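Local coordinates for lipolytic enzyme, g-d-s-l (Clostridium thermocellum, PDB 2W47), which is a family 6 carbohydrate-binding module from a G-D-S-L lipolytic enzyme and binds a glycan next to a calcium ion, at residues 44-49 and 124-129. Sequence-based numbering, arbitrary orientation.
Sequences WNVNAP and DYLKVF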
loop_
_atom_site.group_PDB
_atom_site.type_symbol
_atom_site.label_atom_id
_atom_site.label_comp_id
_atom_site.label_asym_id
_atom_site.label_seq_id
_atom_site.Cartn_x
_atom_site.Cartn_y
_atom_site.Cartn_z
ATOM N N TRP A 44 1.835 5.854 5.349
ATOM C CA TRP A 44 2.994 6.631 4.958
ATOM C C TRP A 44 2.659 8.105 4.881
ATOM O O TRP A 44 1.538 8.491 4.529
ATOM C CB TRP A 44 3.494 6.202 3.584
ATOM C CG TRP A 44 4.308 4.956 3.527
ATOM C CD1 TRP A 44 5.638 4.822 3.815
ATOM C CD2 TRP A 44 3.865 3.675 3.073
ATOM N NE1 TRP A 44 6.043 3.530 3.586
ATOM C CE2 TRP A 44 4.975 2.806 3.128
ATOM C CE3 TRP A 44 2.632 3.176 2.630
ATOM C CZ2 TRP A 44 4.896 1.474 2.755
ATOM C CZ3 TRP A 44 2.556 1.845 2.262
ATOM C CH2 TRP A 44 3.683 1.010 2.330
ATOM N N ASN A 45 3.658 8.923 5.207
ATOM C CA ASN A 45 3.609 10.351 4.959
ATOM C C ASN A 45 4.205 10.630 3.587
ATOM O O ASN A 45 5.416 10.551 3.384
ATOM C CB ASN A 45 4.362 11.095 6.062
ATOM C CG ASN A 45 3.615 11.089 7.367
ATOM O OD1 ASN A 45 2.430 11.408 7.417
ATOM N ND2 ASN A 45 4.315 10.739 8.447
ATOM N N VAL A 46 3.323 10.920 2.635
ATOM C CA VAL A 46 3.695 11.019 1.229
ATOM C C VAL A 46 3.720 12.475 0.791
ATOM O O VAL A 46 2.753 13.208 0.985
ATOM C CB VAL A 46 2.717 10.191 0.357
ATOM C CG1 VAL A 46 2.959 10.411 -1.143
ATOM C CG2 VAL A 46 2.872 8.716 0.678
ATOM N N ASN A 47 4.855 12.872 0.220
ATOM C CA ASN A 47 5.015 14.220 -0.305
ATOM C C ASN A 47 4.427 14.349 -1.704
ATOM O O ASN A 47 4.622 13.477 -2.547
ATOM C CB ASN A 47 6.501 14.587 -0.336
ATOM C CG ASN A 47 6.760 15.933 -0.990
ATOM O OD1 ASN A 47 7.340 16.012 -2.071
ATOM N ND2 ASN A 47 6.324 16.990 -0.336
ATOM N N ALA A 48 3.710 15.440 -1.933
ATOM C CA ALA A 48 3.290 15.813 -3.282
ATOM C C ALA A 48 3.919 17.170 -3.597
ATOM O O ALA A 48 3.603 18.162 -2.932
ATOM C CB ALA A 48 1.769 15.875 -3.382
ATOM N N PRO A 49 4.829 17.221 -4.593
ATOM C CA PRO A 49 5.463 18.501 -4.949
ATOM C C PRO A 49 4.447 19.551 -5.375
ATOM O O PRO A 49 4.665 20.745 -5.162
ATOM C CB PRO A 49 6.362 18.130 -6.130
ATOM C CG PRO A 49 6.619 16.677 -5.971
ATOM C CD PRO A 49 5.350 16.111 -5.410
ATOM N N ASP A 124 5.496 -4.668 0.118
ATOM C CA ASP A 124 6.909 -4.367 -0.046
ATOM C C ASP A 124 7.187 -2.867 0.060
ATOM O O ASP A 124 8.133 -2.440 0.745
ATOM C CB ASP A 124 7.349 -4.885 -1.421
ATOM C CG ASP A 124 8.836 -4.794 -1.641
ATOM O OD1 ASP A 124 9.600 -4.833 -0.658
ATOM O OD2 ASP A 124 9.242 -4.718 -2.822
ATOM N N TYR A 125 6.374 -2.080 -0.635
ATOM C CA TYR A 125 6.510 -0.628 -0.678
ATOM C C TYR A 125 5.288 0.009 -1.307
ATOM O O TYR A 125 4.429 -0.685 -1.869
ATOM C CB TYR A 125 7.773 -0.201 -1.446
ATOM C CG TYR A 125 7.874 -0.607 -2.905
ATOM C CD1 TYR A 125 7.008 -0.079 -3.869
ATOM C CD2 TYR A 125 8.891 -1.447 -3.333
ATOM C CE1 TYR A 125 7.127 -0.424 -5.216
ATOM C CE2 TYR A 125 9.024 -1.790 -4.672
ATOM C CZ TYR A 125 8.136 -1.275 -5.605
ATOM O OH TYR A 125 8.251 -1.606 -6.939
ATOM N N LEU A 126 5.228 1.332 -1.199
ATOM C CA LEU A 126 4.282 2.152 -1.927
ATOM C C LEU A 126 5.094 3.026 -2.868
ATOM O O LEU A 126 6.017 3.709 -2.439
ATOM C CB LEU A 126 3.477 3.020 -0.958
ATOM C CG LEU A 126 2.612 4.132 -1.562
ATOM C CD1 LEU A 126 1.457 3.571 -2.376
ATOM C CD2 LEU A 126 2.102 5.060 -0.470
ATOM N N LYS A 127 4.748 2.991 -4.148
ATOM C CA LYS A 127 5.400 3.791 -5.176
ATOM C C LYS A 127 4.435 4.889 -5.594
ATOM O O LYS A 127 3.270 4.619 -5.885
ATOM C CB LYS A 127 5.728 2.892 -6.360
ATOM C CG LYS A 127 6.327 3.594 -7.580
ATOM C CD LYS A 127 6.523 2.576 -8.703
ATOM C CE LYS A 127 7.171 3.174 -9.932
ATOM N NZ LYS A 127 7.423 2.113 -10.946
ATOM N N VAL A 128 4.922 6.128 -5.627
ATOM C CA VAL A 128 4.079 7.289 -5.896
ATOM C C VAL A 128 4.693 8.084 -7.035
ATOM O O VAL A 128 5.883 8.402 -7.019
ATOM C CB VAL A 128 3.914 8.188 -4.629
ATOM C CG1 VAL A 128 3.003 9.394 -4.879
ATOM C CG2 VAL A 128 3.373 7.360 -3.463
ATOM N N PHE A 129 3.871 8.399 -8.029
ATOM C CA PHE A 129 4.319 9.258 -9.120
ATOM C C PHE A 129 3.166 10.076 -9.662
ATOM O O PHE A 129 1.996 9.727 -9.492
ATOM C CB PHE A 129 5.059 8.476 -10.223
ATOM C CG PHE A 129 4.273 7.347 -10.835
ATOM C CD1 PHE A 129 4.327 6.066 -10.296
ATOM C CD2 PHE A 129 3.514 7.554 -11.986
ATOM C CE1 PHE A 129 3.612 5.017 -10.875
ATOM C CE2 PHE A 129 2.793 6.514 -12.565
ATOM C CZ PHE A 129 2.851 5.243 -12.013
#
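Leu126 CB lies over one face of the six-membered ring of Trp44, 3.7 Å from the ring centroid and 19° off the ring normal, a CH-pi contact displaced toward the rim. The closest ring atom is Trp44 CZ3, 3.5 Å from Leu126 CB, and Leu126 CD2 lies 3.7 Å from Trp44 CE3. The two side chains run past one another in opposed senses. At the ring's far end CH2 comes obliquely to the carbonyl carbon of Tyr125. The pyrrole N-H does not take part: Trp44 NE1 is hydrogen-bonded to the backbone O of Gln8, which satisfies it.

This is the core of a beta-sandwich, the jelly-roll fold of family 6 modules. Strand 41-48 belongs to one antiparallel sheet and strand 122-130 to the other; the segment axes lie 8.8 Å apart at 16°, nearly parallel, a spacing bridged by side chains.

Further along, Val46 CG2 meets Leu126 CD2 at 3.9 Å, the two side chains crossing at about a right angle. Val46 CG1, anti to its backbone N (chi1 173°), faces Val128 tip to tip, with both Val128 methyls 3.9 Å from that CG1. Tyr7 of edge strand 5-8 touches both valines, and Ile110 of strand 106-114 packs on Val46.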